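Local coordinates for SPbeta prophage-derived uncharacterized protein YorR (Bacillus subtilis, PDB 3KB2), which is functionally uncharacterised but binds a phosphorylated guanosine nucleotide together with magnesium and may have thymidylate kinase activity, at residues K14-V17 with A18-S22; A38-G41 with N42-F46; L85-I88 with E89-K93; P105-I108 with K109-R113. All coordinates share one frame; numbering follows the deposited sequence.

Interaction 1: residues K14-V17 with A18-S22; sequences KSTV and AAKLS. With MG (magnesium ion), chain D; G3D (guanosine-3'-monophosphate-5'-diphosphate), chain C.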
loop_
_atom_site.group_PDB
_atom_site.type_symbol
_atom_site.label_atom_id
_atom_site.label_comp_id
_atom_site.label_asym_id
_atom_site.label_seq_id
_atom_site.Cartn_x
_atom_site.Cartn_y
_atom_site.Cartn_z
ATOM N N LYS A 14 7.061 -2.667 -16.032
ATOM C CA LYS A 14 6.483 -3.993 -16.248
ATOM C C LYS A 14 5.272 -4.018 -17.172
ATOM O O LYS A 14 5.269 -4.732 -18.173
ATOM C CB LYS A 14 6.143 -4.654 -14.904
ATOM C CG LYS A 14 7.375 -4.845 -14.021
ATOM C CD LYS A 14 7.143 -5.845 -12.898
ATOM C CE LYS A 14 5.898 -5.510 -12.100
ATOM N NZ LYS A 14 5.943 -4.118 -11.647
ATOM N N SER A 15 4.251 -3.230 -16.851
ATOM C CA SER A 15 3.034 -3.197 -17.655
ATOM C C SER A 15 3.211 -2.610 -19.047
ATOM O O SER A 15 2.533 -3.009 -19.996
ATOM C CB SER A 15 1.955 -2.445 -16.895
ATOM O OG SER A 15 1.587 -3.215 -15.764
ATOM N N THR A 16 4.128 -1.653 -19.154
ATOM C CA THR A 16 4.443 -1.004 -20.422
ATOM C C THR A 16 5.130 -2.059 -21.289
ATOM O O THR A 16 4.734 -2.292 -22.431
ATOM C CB THR A 16 5.402 0.186 -20.199
ATOM O OG1 THR A 16 4.788 1.105 -19.293
ATOM C CG2 THR A 16 5.702 0.912 -21.511
ATOM N N VAL A 17 6.157 -2.705 -20.739
ATOM C CA VAL A 17 6.866 -3.733 -21.493
ATOM C C VAL A 17 5.872 -4.781 -21.960
ATOM O O VAL A 17 5.874 -5.173 -23.122
ATOM C CB VAL A 17 7.965 -4.409 -20.647
ATOM C CG1 VAL A 17 8.475 -5.658 -21.351
ATOM C CG2 VAL A 17 9.106 -3.442 -20.447
ATOM N N ALA A 18 5.013 -5.215 -21.046
ATOM C CA ALA A 18 4.003 -6.219 -21.343
ATOM C C ALA A 18 3.147 -5.818 -22.549
ATOM O O ALA A 18 2.864 -6.635 -23.436
ATOM C CB ALA A 18 3.122 -6.426 -20.121
ATOM N N ALA A 19 2.729 -4.556 -22.574
ATOM C CA ALA A 19 1.902 -4.043 -23.659
ATOM C C ALA A 19 2.653 -4.025 -24.986
ATOM O O ALA A 19 2.081 -4.310 -26.036
ATOM C CB ALA A 19 1.419 -2.629 -23.315
ATOM N N LYS A 20 3.937 -3.671 -24.932
ATOM C CA LYS A 20 4.771 -3.603 -26.129
ATOM C C LYS A 20 5.087 -5.012 -26.656
ATOM O O LYS A 20 5.118 -5.242 -27.872
ATOM C CB LYS A 20 6.069 -2.837 -25.819
ATOM C CG LYS A 20 5.877 -1.349 -25.465
ATOM C CD LYS A 20 7.195 -0.702 -25.031
ATOM C CE LYS A 20 7.208 0.823 -25.219
ATOM N NZ LYS A 20 6.055 1.504 -24.592
ATOM N N LEU A 21 5.316 -5.955 -25.743
ATOM C CA LEU A 21 5.613 -7.328 -26.135
ATOM C C LEU A 21 4.361 -7.960 -26.725
ATOM O O LEU A 21 4.431 -8.717 -27.690
ATOM C CB LEU A 21 6.087 -8.142 -24.925
ATOM C CG LEU A 21 7.446 -7.758 -24.312
ATOM C CD1 LEU A 21 7.674 -8.547 -23.023
ATOM C CD2 LEU A 21 8.563 -8.024 -25.314
ATOM N N SER A 22 3.212 -7.627 -26.151
ATOM C CA SER A 22 1.939 -8.170 -26.606
ATOM C C SER A 22 1.554 -7.693 -28.004
ATOM O O SER A 22 0.984 -8.447 -28.795
ATOM C CB SER A 22 0.836 -7.795 -25.619
ATOM O OG SER A 22 -0.415 -8.297 -26.047
HETATM MG MG MG D . 1.748 -2.601 -13.539
HETATM P PB G3D C . 4.825 -0.847 -13.553
HETATM O O1B G3D C . 4.410 -0.523 -12.116
HETATM O O2B G3D C . 5.997 -1.708 -13.735
HETATM O O3B G3D C . 3.521 -1.515 -14.324
HETATM P PA G3D C . 4.482 0.857 -15.834
HETATM O O3A G3D C . 5.013 0.466 -14.367
HETATM O O1A G3D C . 4.956 -0.068 -16.852
HETATM O O2A G3D C . 2.971 1.097 -15.695
HETATM O "O5'" G3D C . 5.308 2.273 -16.101
HETATM C "C5'" G3D C . 5.274 3.130 -14.887
HETATM C "C4'" G3D C . 5.515 4.522 -15.651
HETATM O "O4'" G3D C . 6.801 4.670 -16.274
HETATM C "C3'" G3D C . 4.572 4.945 -16.651
HETATM O "O3'" G3D C . 4.212 6.296 -16.517
HETATM C "C2'" G3D C . 5.095 4.551 -18.064
HETATM O "O2'" G3D C . 4.676 5.367 -19.008
HETATM C "C1'" G3D C . 6.681 5.055 -17.648
HETATM N N9 G3D C . 7.616 4.473 -18.683
HETATM C C8 G3D C . 7.341 3.318 -19.402
HETATM N N7 G3D C . 8.479 3.281 -20.131
HETATM C C5 G3D C . 9.322 4.386 -20.004
HETATM C C6 G3D C . 10.416 4.600 -20.587
HETATM O O6 G3D C . 11.200 4.047 -21.419
HETATM N N1 G3D C . 11.051 5.853 -20.052
HETATM C C2 G3D C . 10.366 6.467 -19.156
HETATM N N2 G3D C . 11.054 7.669 -18.584
HETATM N N3 G3D C . 9.260 6.191 -18.484
HETATM C C4 G3D C . 8.763 5.098 -19.056
HETATM P P1 G3D C . 2.960 6.807 -16.409
HETATM O O4P G3D C . 2.435 7.179 -17.687
HETATM O O5P G3D C . 3.248 8.149 -15.572
HETATM O O6P G3D C . 1.973 6.142 -15.445
HETATM O O HOH W 1 1.332 -0.521 -14.569
HETATM O O HOH W 2 2.785 -4.554 -13.043
HETATM O O HOH W 3 -0.486 -2.737 -13.034
HETATM O O HOH W 4 2.257 -1.964 -11.439
#

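Interaction 2: residues A38-G41 with N42-F46; sequences AKSG and NEKLF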
loop_
_atom_site.group_PDB
_atom_site.type_symbol
_atom_site.label_atom_id
_atom_site.label_comp_id
_atom_site.label_asym_id
_atom_site.label_seq_id
_atom_site.Cartn_x
_atom_site.Cartn_y
_atom_site.Cartn_z
ATOM N N ALA A 38 -4.829 -13.467 -3.055
ATOM C CA ALA A 38 -3.866 -13.759 -2.006
ATOM C C ALA A 38 -4.527 -13.913 -0.649
ATOM O O ALA A 38 -4.083 -14.711 0.168
ATOM C CB ALA A 38 -2.812 -12.674 -1.953
ATOM N N LYS A 39 -5.593 -13.156 -0.415
ATOM C CA LYS A 39 -6.302 -13.221 0.855
ATOM C C LYS A 39 -7.404 -14.284 0.915
ATOM O O LYS A 39 -8.116 -14.376 1.909
ATOM C CB LYS A 39 -6.896 -11.845 1.197
ATOM C CG LYS A 39 -7.635 -11.174 0.043
ATOM C CD LYS A 39 -8.802 -10.273 0.508
ATOM C CE LYS A 39 -8.345 -9.035 1.272
ATOM N NZ LYS A 39 -9.508 -8.228 1.750
ATOM N N SER A 40 -7.544 -15.088 -0.136
ATOM C CA SER A 40 -8.579 -16.118 -0.141
ATOM C C SER A 40 -8.049 -17.509 0.249
ATOM O O SER A 40 -8.763 -18.517 0.145
ATOM C CB SER A 40 -9.295 -16.161 -1.503
ATOM O OG SER A 40 -8.435 -16.546 -2.559
ATOM N N GLY A 41 -6.798 -17.555 0.707
ATOM C CA GLY A 41 -6.212 -18.814 1.147
ATOM C C GLY A 41 -5.209 -19.465 0.217
ATOM O O GLY A 41 -5.225 -19.231 -0.982
ATOM N N ASN A 42 -4.345 -20.310 0.765
ATOM C CA ASN A 42 -3.342 -20.967 -0.055
ATOM C C ASN A 42 -3.890 -21.895 -1.163
ATOM O O ASN A 42 -3.426 -21.835 -2.303
ATOM C CB ASN A 42 -2.339 -21.710 0.836
ATOM C CG ASN A 42 -1.257 -22.405 0.030
ATOM O OD1 ASN A 42 -1.487 -23.473 -0.524
ATOM N ND2 ASN A 42 -0.076 -21.795 -0.050
ATOM N N GLU A 43 -4.866 -22.740 -0.840
ATOM C CA GLU A 43 -5.462 -23.645 -1.827
ATOM C C GLU A 43 -5.929 -22.854 -3.062
ATOM O O GLU A 43 -5.642 -23.227 -4.203
ATOM C CB GLU A 43 -6.672 -24.380 -1.230
ATOM C CG GLU A 43 -6.446 -25.113 0.108
ATOM C CD GLU A 43 -6.013 -24.201 1.269
ATOM O OE1 GLU A 43 -6.673 -23.169 1.542
ATOM O OE2 GLU A 43 -5.004 -24.543 1.924
ATOM N N LYS A 44 -6.675 -21.776 -2.828
ATOM C CA LYS A 44 -7.159 -20.945 -3.920
ATOM C C LYS A 44 -5.943 -20.365 -4.650
ATOM O O LYS A 44 -5.916 -20.327 -5.883
ATOM C CB LYS A 44 -8.014 -19.774 -3.407
ATOM C CG LYS A 44 -9.304 -20.121 -2.656
ATOM C CD LYS A 44 -10.388 -20.672 -3.562
ATOM C CE LYS A 44 -11.650 -21.020 -2.776
ATOM N NZ LYS A 44 -12.668 -21.664 -3.662
ATOM N N LEU A 45 -4.941 -19.921 -3.883
ATOM C CA LEU A 45 -3.726 -19.310 -4.440
ATOM C C LEU A 45 -2.992 -20.238 -5.386
ATOM O O LEU A 45 -2.741 -19.898 -6.540
ATOM C CB LEU A 45 -2.766 -18.882 -3.315
ATOM C CG LEU A 45 -1.450 -18.182 -3.687
ATOM C CD1 LEU A 45 -1.713 -16.805 -4.271
ATOM C CD2 LEU A 45 -0.588 -18.056 -2.441
ATOM N N PHE A 46 -2.651 -21.414 -4.885
ATOM C CA PHE A 46 -1.931 -22.402 -5.671
ATOM C C PHE A 46 -2.697 -22.833 -6.918
ATOM O O PHE A 46 -2.117 -22.980 -7.998
ATOM C CB PHE A 46 -1.629 -23.628 -4.813
ATOM C CG PHE A 46 -0.884 -24.695 -5.543
ATOM C CD1 PHE A 46 0.410 -24.464 -6.006
ATOM C CD2 PHE A 46 -1.479 -25.926 -5.788
ATOM C CE1 PHE A 46 1.100 -25.448 -6.708
ATOM C CE2 PHE A 46 -0.799 -26.915 -6.487
ATOM C CZ PHE A 46 0.490 -26.680 -6.949
HETATM O O HOH W 5 -7.970 -21.111 -0.043
#

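Interaction 3: residues L85-I88 with E89-K93; sequences LRFI and EDKIK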
loop_
_atom_site.group_PDB
_atom_site.type_symbol
_atom_site.label_atom_id
_atom_site.label_comp_id
_atom_site.label_asym_id
_atom_site.label_seq_id
_atom_site.Cartn_x
_atom_site.Cartn_y
_atom_site.Cartn_z
ATOM N N LEU A 85 6.035 -23.810 -5.092
ATOM C CA LEU A 85 6.843 -22.958 -5.953
ATOM C C LEU A 85 7.718 -23.826 -6.843
ATOM O O LEU A 85 7.808 -23.616 -8.047
ATOM C CB LEU A 85 7.733 -22.032 -5.119
ATOM C CG LEU A 85 8.775 -21.240 -5.923
ATOM C CD1 LEU A 85 8.069 -20.297 -6.876
ATOM C CD2 LEU A 85 9.686 -20.462 -4.979
ATOM N N ARG A 86 8.367 -24.806 -6.238
ATOM C CA ARG A 86 9.238 -25.704 -6.971
ATOM C C ARG A 86 8.429 -26.473 -8.021
ATOM O O ARG A 86 8.905 -26.731 -9.118
ATOM C CB ARG A 86 9.902 -26.647 -5.972
ATOM C CG ARG A 86 10.865 -27.647 -6.542
ATOM C CD ARG A 86 11.608 -28.347 -5.413
ATOM N NE ARG A 86 10.702 -28.989 -4.460
ATOM C CZ ARG A 86 10.659 -28.709 -3.158
ATOM N NH1 ARG A 86 11.469 -27.792 -2.642
ATOM N NH2 ARG A 86 9.815 -29.357 -2.367
ATOM N N PHE A 87 7.196 -26.821 -7.687
ATOM C CA PHE A 87 6.339 -27.550 -8.615
ATOM C C PHE A 87 6.014 -26.690 -9.835
ATOM O O PHE A 87 6.095 -27.151 -10.966
ATOM C CB PHE A 87 5.057 -27.979 -7.891
ATOM C CG PHE A 87 4.055 -28.669 -8.765
ATOM C CD1 PHE A 87 3.073 -27.942 -9.423
ATOM C CD2 PHE A 87 4.086 -30.047 -8.923
ATOM C CE1 PHE A 87 2.132 -28.579 -10.228
ATOM C CE2 PHE A 87 3.148 -30.695 -9.726
ATOM C CZ PHE A 87 2.167 -29.957 -10.380
ATOM N N ILE A 88 5.656 -25.433 -9.603
ATOM C CA ILE A 88 5.318 -24.522 -10.701
ATOM C C ILE A 88 6.501 -24.249 -11.621
ATOM O O ILE A 88 6.339 -24.163 -12.835
ATOM C CB ILE A 88 4.782 -23.188 -10.164
ATOM C CG1 ILE A 88 3.441 -23.432 -9.467
ATOM C CG2 ILE A 88 4.607 -22.197 -11.292
ATOM C CD1 ILE A 88 2.959 -22.235 -8.688
ATOM N N GLU A 89 7.687 -24.118 -11.040
ATOM C CA GLU A 89 8.892 -23.867 -11.823
ATOM C C GLU A 89 9.193 -25.038 -12.755
ATOM O O GLU A 89 9.435 -24.855 -13.946
ATOM C CB GLU A 89 10.078 -23.628 -10.891
ATOM C CG GLU A 89 9.885 -22.432 -9.970
ATOM C CD GLU A 89 11.078 -22.197 -9.081
ATOM O OE1 GLU A 89 11.483 -23.152 -8.383
ATOM O OE2 GLU A 89 11.605 -21.063 -9.071
ATOM N N ASP A 90 9.178 -26.246 -12.208
ATOM C CA ASP A 90 9.450 -27.425 -13.014
ATOM C C ASP A 90 8.418 -27.532 -14.137
ATOM O O ASP A 90 8.724 -27.932 -15.260
ATOM C CB ASP A 90 9.402 -28.681 -12.140
ATOM C CG ASP A 90 9.544 -29.957 -12.949
ATOM O OD1 ASP A 90 10.650 -30.224 -13.468
ATOM O OD2 ASP A 90 8.542 -30.690 -13.073
ATOM N N LYS A 91 7.192 -27.150 -13.830
ATOM C CA LYS A 91 6.125 -27.225 -14.805
ATOM C C LYS A 91 6.253 -26.278 -16.023
ATOM O O LYS A 91 5.715 -26.570 -17.096
ATOM C CB LYS A 91 4.795 -27.000 -14.087
ATOM C CG LYS A 91 3.579 -27.094 -14.975
ATOM C CD LYS A 91 2.308 -27.091 -14.158
ATOM C CE LYS A 91 1.114 -27.128 -15.082
ATOM N NZ LYS A 91 -0.159 -27.430 -14.392
ATOM N N ILE A 92 6.971 -25.166 -15.875
ATOM C CA ILE A 92 7.110 -24.205 -16.971
ATOM C C ILE A 92 8.552 -23.881 -17.339
ATOM O O ILE A 92 8.804 -22.947 -18.096
ATOM C CB ILE A 92 6.424 -22.877 -16.610
ATOM C CG1 ILE A 92 7.259 -22.139 -15.558
ATOM C CG2 ILE A 92 5.013 -23.149 -16.074
ATOM C CD1 ILE A 92 6.690 -20.812 -15.106
ATOM N N LYS A 93 9.494 -24.640 -16.794
ATOM C CA LYS A 93 10.910 -24.411 -17.054
ATOM C C LYS A 93 11.281 -24.505 -18.533
ATOM O O LYS A 93 12.209 -23.837 -18.983
ATOM C CB LYS A 93 11.752 -25.411 -16.246
ATOM C CG LYS A 93 11.607 -26.873 -16.679
ATOM C CD LYS A 93 12.085 -27.851 -15.597
ATOM C CE LYS A 93 12.079 -29.290 -16.102
ATOM N NZ LYS A 93 10.806 -29.635 -16.797
HETATM O O HOH W 6 5.849 -29.882 -12.194
#

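Interaction 4: residues P105-I108 with K109-R113; sequences PSVI and KKRLR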
loop_
_atom_site.group_PDB
_atom_site.type_symbol
_atom_site.label_atom_id
_atom_site.label_comp_id
_atom_site.label_asym_id
_atom_site.label_seq_id
_atom_site.Cartn_x
_atom_site.Cartn_y
_atom_site.Cartn_z
ATOM N N PRO A 105 16.885 2.436 -5.706
ATOM C CA PRO A 105 15.842 2.969 -4.820
ATOM C C PRO A 105 15.547 4.431 -5.127
ATOM O O PRO A 105 14.395 4.862 -5.132
ATOM C CB PRO A 105 16.444 2.789 -3.427
ATOM C CG PRO A 105 17.272 1.560 -3.584
ATOM C CD PRO A 105 17.947 1.781 -4.922
ATOM N N SER A 106 16.601 5.195 -5.378
ATOM C CA SER A 106 16.442 6.606 -5.696
ATOM C C SER A 106 15.524 6.779 -6.905
ATOM O O SER A 106 14.611 7.594 -6.874
ATOM C CB SER A 106 17.806 7.233 -5.974
ATOM O OG SER A 106 17.648 8.491 -6.597
ATOM N N VAL A 107 15.767 5.994 -7.955
ATOM C CA VAL A 107 14.969 6.045 -9.175
ATOM C C VAL A 107 13.516 5.672 -8.928
ATOM O O VAL A 107 12.594 6.297 -9.457
ATOM C CB VAL A 107 15.527 5.085 -10.232
ATOM C CG1 VAL A 107 14.770 5.240 -11.547
ATOM C CG2 VAL A 107 17.007 5.350 -10.428
ATOM N N ILE A 108 13.319 4.634 -8.131
ATOM C CA ILE A 108 11.983 4.173 -7.803
ATOM C C ILE A 108 11.252 5.255 -7.027
ATOM O O ILE A 108 10.127 5.608 -7.348
ATOM C CB ILE A 108 12.046 2.881 -6.947
ATOM C CG1 ILE A 108 12.677 1.757 -7.770
ATOM C CG2 ILE A 108 10.654 2.500 -6.438
ATOM C CD1 ILE A 108 11.965 1.489 -9.075
ATOM N N LYS A 109 11.901 5.785 -6.002
ATOM C CA LYS A 109 11.282 6.819 -5.201
ATOM C C LYS A 109 10.863 8.007 -6.061
ATOM O O LYS A 109 9.790 8.582 -5.861
ATOM C CB LYS A 109 12.243 7.243 -4.100
ATOM C CG LYS A 109 12.499 6.117 -3.115
ATOM C CD LYS A 109 13.621 6.450 -2.165
ATOM C CE LYS A 109 14.009 5.241 -1.336
ATOM N NZ LYS A 109 15.126 5.577 -0.417
ATOM N N LYS A 110 11.703 8.361 -7.029
ATOM C CA LYS A 110 11.404 9.469 -7.937
ATOM C C LYS A 110 10.135 9.175 -8.748
ATOM O O LYS A 110 9.254 10.012 -8.874
ATOM C CB LYS A 110 12.578 9.694 -8.901
ATOM C CG LYS A 110 12.416 10.913 -9.800
ATOM C CD LYS A 110 12.667 10.579 -11.266
ATOM C CE LYS A 110 14.083 10.088 -11.518
ATOM N NZ LYS A 110 15.075 11.138 -11.148
ATOM N N ARG A 111 10.043 7.977 -9.299
ATOM C CA ARG A 111 8.886 7.633 -10.093
ATOM C C ARG A 111 7.614 7.636 -9.269
ATOM O O ARG A 111 6.542 7.890 -9.798
ATOM C CB ARG A 111 9.119 6.285 -10.771
ATOM C CG ARG A 111 10.280 6.345 -11.749
ATOM C CD ARG A 111 10.539 5.029 -12.441
ATOM N NE ARG A 111 11.651 5.172 -13.370
ATOM C CZ ARG A 111 12.335 4.160 -13.886
ATOM N NH1 ARG A 111 12.022 2.908 -13.565
ATOM N NH2 ARG A 111 13.347 4.409 -14.707
ATOM N N LEU A 112 7.734 7.357 -7.975
ATOM C CA LEU A 112 6.580 7.356 -7.068
ATOM C C LEU A 112 6.125 8.792 -6.807
ATOM O O LEU A 112 4.930 9.081 -6.781
ATOM C CB LEU A 112 6.949 6.672 -5.746
ATOM C CG LEU A 112 7.112 5.145 -5.827
ATOM C CD1 LEU A 112 7.669 4.585 -4.527
ATOM C CD2 LEU A 112 5.760 4.537 -6.131
ATOM N N ARG A 113 7.087 9.690 -6.619
ATOM C CA ARG A 113 6.766 11.088 -6.394
ATOM C C ARG A 113 5.989 11.608 -7.592
ATOM O O ARG A 113 4.886 12.118 -7.446
ATOM C CB ARG A 113 8.033 11.923 -6.220
ATOM C CG ARG A 113 8.756 11.720 -4.906
ATOM C CD ARG A 113 9.746 12.854 -4.647
ATOM N NE ARG A 113 10.907 12.842 -5.537
ATOM C CZ ARG A 113 11.966 12.042 -5.400
ATOM N NH1 ARG A 113 12.027 11.165 -4.402
ATOM N NH2 ARG A 113 12.985 12.138 -6.253
HETATM O O HOH W 7 14.887 10.026 -5.534
#

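Interaction 1: residues K14-V17 with A18-S22
Oxygen O1A on the alpha phosphate of the bound guanosine nucleotide is gripped twice by T16: by its backbone N at 2.9 Å and by its OG1 at 2.7 Å. This is the end of a P-loop running into helix 14-25, and K14, S15 and T16 all offer backbone N-H groups to the diphosphate. K14 adds its side chain. Bends at chi3 (-52°) and chi4 (-53°) curl it back, bringing NZ within 3.2 Å of O2B, which the K14 N also binds at 2.7 Å; P9 O is a further acceptor for NZ. S15 OG ligates the magnesium ion at 2.3 Å, beside O3B and four waters, and is itself hydrogen-bonded to D61 of strand 58-61, a second-shell carboxylate that should help fix the hydroxyl. One helical turn on, A18 N to L21 N bond the carbonyls of K14 to V17, with the L21 N to V17 O bond measuring 2.8 Å. K20 lies alongside T16, its NZ 3.2 Å from the methyl CG2, and a long, weak ion pair links it to D154. The V17 branch CG1 meets L21 CD1 at 3.4 Å, closer than usual for two methyl carbons.

Interaction 2: residues A38-G41 with N42-F46
This is a helix-start contact: G41, the N-cap of helix 42-52, and S40 before it meet the first turn, K44 and L45, on the chain between strand 29-31 and strand 58-61. The G41 O to L45 N bond, 3.0 Å long with an N-H...O angle of 153° and the donor lying in the carbonyl plane, is the first of the helix and places G41 at the N-cap position. G41 reaches this position with phi at 105°, a backbone region that suits glycine. The K44 N-H, within the first turn, is met by a water at 3.1 Å, which in turn donates to S40 O at 2.7 Å and to E43 OE1 at 2.9 Å. A bend at chi2 (61°) folds the E43 carboxylate back to this water, and its negative charge near the helix N terminus is probably favourable. Both flanking strands are parallel neighbours in the sheet, so helices 35-38 and 42-52 belong to a beta-alpha-beta crossover of the P-loop kinase-like fold. S40 OG, bonded to L37 O, also rests 3.4 Å from K44 CB, while the next K44 carbon, CG, sits 3.3 Å from S40 O. L45 puts CB 3.4 Å from G41 O, and its CD1 reaches out to A38 CA at 4.4 Å. N42 turns toward helix 82-92 instead, where OD1 is hydrogen-bonded to Q84 NE2.

Interaction 3: residues L85-I88 with E89-K93
With CG of E89 beside its own backbone N (chi1 -60°) and the chain running straight on (chi2 -179°), the carboxylate is carried back along the helix to L85, whose CG stands anti to its backbone N. The two side chains cross obliquely: L85 CG lies 4.0 Å from E89 CD, and E89 CG comes 3.1 Å from L85 O. E89 is buried, but its OE2 is hydrogen-bonded to Y65 and to the backbone N of G140, two partners that would probably favour an ionised carboxylate. On another side of the helix, a water lies over one face of the F87 ring, toward its rim, donating to F87 O at 3.0 Å and to D90 OD2 at 2.9 Å. K91 CD approaches the ring obliquely, 4.2 Å from F87 CE1, while its NZ makes a salt bridge with D54. The backbone bond from I92 N to I88 O is weak, with an N-H...O angle of 127°. I88 packs on F46 and F49 of the neighbouring helix 42-52 and I92 on L3 and I5 of strand 3-7, so the helix is joined both to another helix and to the sheet, as in the layered alpha/beta P-loop kinase fold.

Interaction 4: residues P105-I108 with K109-R113
Four successive i to i+4 bonds, from the K109 N to P105 O bond at 2.8 Å and 171° through to L112 N and I108 O, show that P105-R113 is regular alpha-helix. V107 and R111 run side by side, and V107 CG1 sits over one face of the guanidinium, 3.5 Å from R111 CZ and offset toward the rim. The R111 chain is extended (chi2 -180°, chi3 179°), which carries the flat group this far; NH2 is hydrogen-bonded to T148 O and NH1 to C11 O, so two carbonyls and a methyl restrict its rotation. K109 runs back on another side, along P105, its CG 3.0 Å from P105 O and its CE 4.0 Å from P105 CB. I108 CG2 meets L112 CD1 at 4.1 Å, and both residues pack on I125 of helix 122-137. A water joins S106 O, at 2.8 Å, to R113 NH2, at 2.9 Å, meeting that guanidinium in plane at its edge. R111 also touches F13, and its side chain comes to about 5 Å from the nucleotide; this is consistent with a helix that flanks the P-loop and leads toward a lid region, as in nucleoside monophosphate kinases.

In the fold
All four contacts are local and follow one another along the chain; none nests in or crosses another, and none closes a long loop. Interaction 1 starts the helix after strand 3-7, at the nucleotide. Interaction 2 opens the helix that returns the chain from strand 29-31 to strand 58-61. Interaction 3 lies on the helix leading into strand 96-102, and interaction 4 on the one that follows that strand. Interactions 2 and 3 touch directly, F46 CZ lying 3.8 Å from F87 CD1, which ties helices 42-52 and 82-92 together. Interactions 1 and 4, with nearest atoms about 8 Å apart, flank the nucleotide, whereas interactions 3 and 4 lie on opposite sides of the chain's centre.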